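Local structure of iron aquisition yersiniabactin synthesis enzyme, YbtT (Escherichia coli, 6BA9) at residues 104-117 with 183-195. The protein is a low-specificity type II thioesterase that maintains production of the metallophore yersiniabactin, and probably does so by hydrolysis of thioesters. The protein carries 1 engineered substitution. Sequence-based numbering, arbitrary orientation.
Sequences EQRGLAPQGLIISG and CPPLRTPALLLCG
The carboxylate of Glu-104, at the end of helix 91-105, binds Arg-187 and Thr-188, on the way into strand 190-195. OE2 accepts from backbone N of Arg-187 on the syn side at 2.8 Å, nearly straight at 171°. OE1 accepts twice from one face of the carboxylate: Thr-188 OG1 at 2.7 Å, on the anti side, and Thr-188 N from above the plane. With CG anti to the backbone N (chi1 -173°) and the chain extended beyond it, the carboxylate reaches both residues. One water links OE2 to Pro-185 O; another joins Thr-188 OG1 to Pro-110 O. Thr-188 CG2 lies 3.6 Å from Pro-110 O and packs on the Gly-112 backbone.

Further along, strands 112-116 and 190-195 run parallel. Five backbone bonds join the two segments, from Leu-113 N to Pro-189 O (2.9 Å) through Gly-117 N to Leu-193 O. On one face Ile-115 and Leu-192 lie side by side, CB to CD2 3.8 Å, against Trp-209. On the other, Ile-114 CG2 meets Leu-193 CD1 at 3.9 Å, and helix 233-243 packs there. Ser-116 OG hydrogen-bonds to Tyr-228 and His-89. These neighbouring parallel strands belong to the central sheet of the alpha/beta-hydrolase fold.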
ATOM      1  N   GLU A 104       5.712 -10.635  11.809  1.00 17.62           N
ATOM      2  CA  GLU A 104       5.301 -10.842  13.198  1.00 17.51           C
ATOM      3  C   GLU A 104       5.410 -12.312  13.576  1.00 17.63           C
ATOM      4  O   GLU A 104       5.941 -12.643  14.650  1.00 19.67           O
ATOM      5  CB  GLU A 104       3.865 -10.320  13.382  1.00 19.07           C
ATOM      6  CG  GLU A 104       3.361 -10.314  14.794  1.00 22.42           C
ATOM      7  CD  GLU A 104       1.992  -9.654  14.875  1.00 20.11           C
ATOM      8  OE1 GLU A 104       1.816  -8.562  14.285  1.00 20.96           O
ATOM      9  OE2 GLU A 104       1.110 -10.262  15.488  1.00 21.48           O
ATOM     10  N   GLN A 105       4.941 -13.213  12.697  1.00 17.41           N
ATOM     11  CA  GLN A 105       5.004 -14.650  12.950  1.00 20.20           C
ATOM     12  C   GLN A 105       6.441 -15.124  13.092  1.00 21.05           C
ATOM     13  O   GLN A 105       6.727 -16.063  13.851  1.00 21.49           O
ATOM     14  CB  GLN A 105       4.374 -15.420  11.797  1.00 21.66           C
ATOM     15  CG  GLN A 105       2.875 -15.306  11.641  1.00 33.12           C
ATOM     16  CD  GLN A 105       2.416 -15.877  10.306  1.00 29.52           C
ATOM     17  OE1 GLN A 105       3.235 -16.318   9.489  1.00 39.58           O
ATOM     18  NE2 GLN A 105       1.113 -15.869  10.076  1.00 41.59           N
ATOM     19  N   ARG A 106       7.351 -14.540  12.325  1.00 16.95           N
ATOM     20  CA  ARG A 106       8.753 -14.931  12.386  1.00 17.59           C
ATOM     21  C   ARG A 106       9.481 -14.365  13.601  1.00 21.13           C
ATOM     22  O   ARG A 106      10.684 -14.622  13.750  1.00 21.17           O
ATOM     23  CB  ARG A 106       9.460 -14.449  11.107  1.00 16.18           C
ATOM     24  CG  ARG A 106       9.025 -15.189   9.851  1.00 16.84           C
ATOM     25  CD  ARG A 106       9.530 -14.510   8.571  1.00 14.87           C
ATOM     26  NE  ARG A 106       8.858 -15.069   7.397  1.00 16.35           N
ATOM     27  CZ  ARG A 106       9.103 -14.704   6.140  1.00 14.04           C
ATOM     28  NH1 ARG A 106      10.014 -13.775   5.859  1.00 15.34           N
ATOM     29  NH2 ARG A 106       8.415 -15.266   5.164  1.00 17.56           N
ATOM     30  N   GLY A 107       8.810 -13.583  14.451  1.00 19.14           N
ATOM     31  CA  GLY A 107       9.445 -12.998  15.614  1.00 21.62           C
ATOM     32  C   GLY A 107      10.211 -11.727  15.346  1.00 25.60           C
ATOM     33  O   GLY A 107      11.093 -11.364  16.130  1.00 25.17           O
ATOM     34  N   LEU A 108       9.890 -11.012  14.271  1.00 20.61           N
ATOM     35  CA  LEU A 108      10.721  -9.888  13.876  1.00 22.83           C
ATOM     36  C   LEU A 108      10.173  -8.543  14.327  1.00 34.90           C
ATOM     37  O   LEU A 108      10.891  -7.535  14.240  1.00 34.58           O
ATOM     38  CB  LEU A 108      11.008  -9.951  12.375  1.00 22.52           C
ATOM     39  CG  LEU A 108      11.885 -11.185  12.105  1.00 24.92           C
ATOM     40  CD1 LEU A 108      12.050 -11.401  10.631  1.00 24.69           C
ATOM     41  CD2 LEU A 108      13.259 -11.044  12.766  1.00 31.82           C
ATOM     42  N   ALA A 109       8.945  -8.514  14.833  1.00 26.69           N
ATOM     43  CA  ALA A 109       8.452  -7.392  15.618  1.00 32.56           C
ATOM     44  C   ALA A 109       8.521  -6.090  14.831  1.00 18.49           C
ATOM     45  O   ALA A 109       9.240  -5.167  15.235  1.00 24.10           O
ATOM     46  CB  ALA A 109       9.274  -7.261  16.907  1.00 26.81           C
ATOM     47  N   PRO A 110       7.809  -5.965  13.719  1.00 21.64           N
ATOM     48  CA  PRO A 110       7.638  -4.625  13.122  1.00 18.68           C
ATOM     49  C   PRO A 110       7.074  -3.668  14.168  1.00 18.41           C
ATOM     50  O   PRO A 110       6.301  -4.066  15.035  1.00 16.49           O
ATOM     51  CB  PRO A 110       6.638  -4.854  11.983  1.00 28.91           C
ATOM     52  CG  PRO A 110       6.543  -6.331  11.805  1.00 23.82           C
ATOM     53  CD  PRO A 110       6.943  -6.978  13.100  1.00 26.94           C
ATOM     54  N   GLN A 111       7.472  -2.402  14.102  1.00 15.32           N
ATOM     55  CA  GLN A 111       7.035  -1.433  15.100  1.00 15.19           C
ATOM     56  C   GLN A 111       5.698  -0.786  14.779  1.00 17.25           C
ATOM     57  O   GLN A 111       5.062  -0.219  15.676  1.00 17.67           O
ATOM     58  CB  GLN A 111       8.108  -0.362  15.301  1.00 18.76           C
ATOM     59  CG  GLN A 111       9.423  -0.971  15.772  1.00 28.12           C
ATOM     60  CD  GLN A 111       9.274  -1.732  17.064  1.00 31.89           C
ATOM     61  OE1 GLN A 111       8.970  -1.153  18.103  1.00 33.27           O
ATOM     62  NE2 GLN A 111       9.472  -3.056  17.006  1.00 32.57           N
ATOM     63  N   GLY A 112       5.227  -0.873  13.549  1.00 15.64           N
ATOM     64  CA  GLY A 112       3.971  -0.251  13.222  1.00 13.96           C
ATOM     65  C   GLY A 112       3.504  -0.676  11.850  1.00 12.89           C
ATOM     66  O   GLY A 112       4.338  -0.990  10.985  1.00 12.87           O
ATOM     67  N   LEU A 113       2.186  -0.678  11.665  1.00 12.43           N
ATOM     68  CA  LEU A 113       1.503  -0.990  10.414  1.00 12.12           C
ATOM     69  C   LEU A 113       0.504   0.126  10.131  1.00 13.33           C
ATOM     70  O   LEU A 113      -0.328   0.449  10.993  1.00 13.48           O
ATOM     71  CB  LEU A 113       0.758  -2.316  10.517  1.00 12.69           C
ATOM     72  CG  LEU A 113      -0.097  -2.692   9.311  1.00 11.83           C
ATOM     73  CD1 LEU A 113       0.752  -2.839   8.021  1.00 14.96           C
ATOM     74  CD2 LEU A 113      -0.902  -3.948   9.635  1.00 15.87           C
ATOM     75  N   ILE A 114       0.580   0.709   8.933  1.00 11.78           N
ATOM     76  CA  ILE A 114      -0.310   1.783   8.498  1.00 11.78           C
ATOM     77  C   ILE A 114      -1.132   1.271   7.312  1.00 11.62           C
ATOM     78  O   ILE A 114      -0.576   0.991   6.230  1.00 12.12           O
ATOM     79  CB  ILE A 114       0.440   3.088   8.172  1.00 12.21           C
ATOM     80  CG1 ILE A 114       1.256   3.578   9.386  1.00 13.76           C
ATOM     81  CG2 ILE A 114      -0.547   4.166   7.725  1.00 13.55           C
ATOM     82  CD1 ILE A 114       2.717   3.240   9.322  1.00 15.52           C
ATOM     83  N   ILE A 115      -2.440   1.119   7.527  1.00 12.32           N
ATOM     84  CA  ILE A 115      -3.398   0.656   6.534  1.00 11.31           C
ATOM     85  C   ILE A 115      -4.172   1.886   6.073  1.00 12.33           C
ATOM     86  O   ILE A 115      -4.861   2.522   6.879  1.00 12.97           O
ATOM     87  CB  ILE A 115      -4.342  -0.375   7.179  1.00 11.36           C
ATOM     88  CG1 ILE A 115      -3.573  -1.612   7.607  1.00 16.91           C
ATOM     89  CG2 ILE A 115      -5.536  -0.707   6.278  1.00 12.56           C
ATOM     90  CD1 ILE A 115      -2.994  -2.393   6.510  1.00 23.28           C
ATOM     91  N   SER A 116      -4.055   2.246   4.803  1.00 11.01           N
ATOM     92  CA  SER A 116      -4.665   3.454   4.265  1.00 10.64           C
ATOM     93  C   SER A 116      -5.590   3.130   3.095  1.00 11.90           C
ATOM     94  O   SER A 116      -5.210   2.405   2.166  1.00 10.92           O
ATOM     95  CB  SER A 116      -3.526   4.364   3.832  1.00 11.09           C
ATOM     96  OG  SER A 116      -3.961   5.570   3.234  1.00 12.40           O
ATOM     97  N   GLY A 117      -6.797   3.709   3.113  1.00 12.91           N
ATOM     98  CA  GLY A 117      -7.644   3.710   1.940  1.00 12.38           C
ATOM     99  C   GLY A 117      -7.914   2.353   1.326  1.00 12.13           C
ATOM    100  O   GLY A 117      -7.839   2.208   0.093  1.00 12.74           O
ATOM    101  N   CYS A 183      -7.484 -16.428  10.602  1.00 28.03           N
ATOM    102  CA  CYS A 183      -6.185 -16.460  11.260  1.00 32.83           C
ATOM    103  C   CYS A 183      -6.211 -15.564  12.485  1.00 23.59           C
ATOM    104  O   CYS A 183      -7.148 -14.778  12.674  1.00 22.70           O
ATOM    105  CB  CYS A 183      -5.073 -15.998  10.332  1.00 37.58           C
ATOM    106  SG  CYS A 183      -5.291 -14.273   9.867  1.00 32.87           S
ATOM    107  N   PRO A 184      -5.172 -15.642  13.317  1.00 26.19           N
ATOM    108  CA  PRO A 184      -5.121 -14.788  14.497  1.00 23.04           C
ATOM    109  C   PRO A 184      -5.017 -13.332  14.114  1.00 20.73           C
ATOM    110  O   PRO A 184      -4.454 -12.983  13.057  1.00 20.35           O
ATOM    111  CB  PRO A 184      -3.845 -15.260  15.217  1.00 24.75           C
ATOM    112  CG  PRO A 184      -3.643 -16.655  14.733  1.00 31.93           C
ATOM    113  CD  PRO A 184      -4.084 -16.635  13.314  1.00 31.36           C
ATOM    114  N   PRO A 185      -5.518 -12.424  14.944  1.00 18.65           N
ATOM    115  CA  PRO A 185      -5.333 -11.002  14.686  1.00 17.61           C
ATOM    116  C   PRO A 185      -3.869 -10.633  14.829  1.00 17.69           C
ATOM    117  O   PRO A 185      -3.092 -11.293  15.527  1.00 18.16           O
ATOM    118  CB  PRO A 185      -6.179 -10.332  15.772  1.00 20.21           C
ATOM    119  CG  PRO A 185      -6.172 -11.314  16.888  1.00 19.69           C
ATOM    120  CD  PRO A 185      -6.175 -12.670  16.246  1.00 24.14           C
ATOM    121  N   LEU A 186      -3.486  -9.575  14.144  1.00 15.62           N
ATOM    122  CA  LEU A 186      -2.126  -9.086  14.239  1.00 14.23           C
ATOM    123  C   LEU A 186      -1.974  -8.229  15.474  1.00 15.95           C
ATOM    124  O   LEU A 186      -2.882  -7.470  15.831  1.00 16.05           O
ATOM    125  CB  LEU A 186      -1.791  -8.252  13.004  1.00 17.34           C
ATOM    126  CG  LEU A 186      -1.667  -9.011  11.686  1.00 22.29           C
ATOM    127  CD1 LEU A 186      -0.965  -8.121  10.655  1.00 23.47           C
ATOM    128  CD2 LEU A 186      -0.895 -10.308  11.858  1.00 23.86           C
ATOM    129  N   ARG A 187      -0.836  -8.368  16.147  1.00 14.07           N
ATOM    130  CA  ARG A 187      -0.545  -7.611  17.353  1.00 15.89           C
ATOM    131  C   ARG A 187       0.325  -6.392  17.113  1.00 15.09           C
ATOM    132  O   ARG A 187       0.449  -5.553  18.015  1.00 16.66           O
ATOM    133  CB  ARG A 187       0.088  -8.517  18.401  1.00 18.79           C
ATOM    134  CG  ARG A 187      -0.932  -9.453  19.030  1.00 21.78           C
ATOM    135  CD  ARG A 187      -0.959 -10.803  18.353  1.00 27.99           C
ATOM    136  NE  ARG A 187      -2.071 -11.638  18.828  1.00 29.24           N
ATOM    137  CZ  ARG A 187      -2.114 -12.962  18.700  1.00 35.05           C
ATOM    138  NH1 ARG A 187      -1.100 -13.613  18.140  1.00 36.88           N
ATOM    139  NH2 ARG A 187      -3.166 -13.639  19.145  1.00 39.19           N
ATOM    140  N   THR A 188       0.912  -6.253  15.935  1.00 14.55           N
ATOM    141  CA  THR A 188       1.681  -5.053  15.643  1.00 16.45           C
ATOM    142  C   THR A 188       0.777  -3.825  15.777  1.00 14.70           C
ATOM    143  O   THR A 188      -0.327  -3.809  15.216  1.00 15.00           O
ATOM    144  CB  THR A 188       2.216  -5.138  14.209  1.00 15.33           C
ATOM    145  OG1 THR A 188       3.173  -6.210  14.090  1.00 16.70           O
ATOM    146  CG2 THR A 188       2.892  -3.832  13.778  1.00 15.26           C
ATOM    147  N   PRO A 189       1.219  -2.765  16.451  1.00 13.63           N
ATOM    148  CA  PRO A 189       0.382  -1.562  16.554  1.00 14.68           C
ATOM    149  C   PRO A 189       0.088  -0.995  15.176  1.00 13.06           C
ATOM    150  O   PRO A 189       0.980  -0.891  14.326  1.00 13.65           O
ATOM    151  CB  PRO A 189       1.247  -0.605  17.373  1.00 16.54           C
ATOM    152  CG  PRO A 189       2.102  -1.506  18.186  1.00 22.98           C
ATOM    153  CD  PRO A 189       2.437  -2.649  17.265  1.00 17.34           C
ATOM    154  N   ALA A 190      -1.171  -0.622  14.973  1.00 12.98           N
ATOM    155  CA  ALA A 190      -1.705  -0.313  13.659  1.00 11.70           C
ATOM    156  C   ALA A 190      -2.453   1.009  13.672  1.00 14.64           C
ATOM    157  O   ALA A 190      -3.141   1.359  14.642  1.00 15.12           O
ATOM    158  CB  ALA A 190      -2.630  -1.407  13.168  1.00 13.89           C
ATOM    159  N   LEU A 191      -2.337   1.724  12.550  1.00 11.79           N
ATOM    160  CA  LEU A 191      -3.056   2.956  12.298  1.00 12.53           C
ATOM    161  C   LEU A 191      -3.867   2.791  11.026  1.00 12.85           C
ATOM    162  O   LEU A 191      -3.337   2.325  10.006  1.00 13.35           O
ATOM    163  CB  LEU A 191      -2.071   4.100  12.112  1.00 12.76           C
ATOM    164  CG  LEU A 191      -2.619   5.443  11.642  1.00 13.51           C
ATOM    165  CD1 LEU A 191      -3.601   6.037  12.680  1.00 16.22           C
ATOM    166  CD2 LEU A 191      -1.475   6.410  11.370  1.00 14.85           C
ATOM    167  N   LEU A 192      -5.138   3.162  11.082  1.00 12.07           N
ATOM    168  CA  LEU A 192      -6.039   3.137   9.945  1.00 11.28           C
ATOM    169  C   LEU A 192      -6.256   4.563   9.469  1.00 12.45           C
ATOM    170  O   LEU A 192      -6.582   5.446  10.277  1.00 12.89           O
ATOM    171  CB  LEU A 192      -7.390   2.545  10.353  1.00 12.81           C
ATOM    172  CG  LEU A 192      -7.398   1.141  10.965  1.00 13.49           C
ATOM    173  CD1 LEU A 192      -8.814   0.700  11.308  1.00 14.23           C
ATOM    174  CD2 LEU A 192      -6.752   0.128  10.056  1.00 14.40           C
ATOM    175  N   LEU A 193      -6.056   4.788   8.170  1.00 13.09           N
ATOM    176  CA  LEU A 193      -6.277   6.075   7.535  1.00 12.66           C
ATOM    177  C   LEU A 193      -7.330   5.926   6.451  1.00 12.57           C
ATOM    178  O   LEU A 193      -7.375   4.913   5.735  1.00 12.63           O
ATOM    179  CB  LEU A 193      -4.977   6.602   6.916  1.00 12.18           C
ATOM    180  CG  LEU A 193      -3.812   6.873   7.859  1.00 12.28           C
ATOM    181  CD1 LEU A 193      -2.623   7.357   7.061  1.00 15.65           C
ATOM    182  CD2 LEU A 193      -4.198   7.900   8.907  1.00 15.38           C
ATOM    183  N   CYS A 194      -8.170   6.943   6.321  1.00 13.25           N
ATOM    184  CA  CYS A 194      -9.111   7.030   5.211  1.00 13.43           C
ATOM    185  C   CYS A 194      -9.211   8.483   4.768  1.00 13.56           C
ATOM    186  O   CYS A 194      -8.756   9.403   5.461  1.00 14.81           O
ATOM    187  CB  CYS A 194     -10.470   6.421   5.560  1.00 12.64           C
ATOM    188  SG  CYS A 194     -11.430   7.396   6.755  1.00 15.97           S
ATOM    189  N   GLY A 195      -9.805   8.673   3.597  1.00 12.89           N
ATOM    190  CA  GLY A 195      -9.952   9.993   3.008  1.00 14.25           C
ATOM    191  C   GLY A 195     -11.370  10.524   3.119  1.00 17.31           C
ATOM    192  O   GLY A 195     -12.333   9.806   2.876  1.00 19.32           O
TER
HETATM  193  O   HOH W   1      -0.690 -12.629  14.766  1.00 35.06           O
HETATM  194  O   HOH W   2       5.066  -6.367  15.943  1.00 26.36           O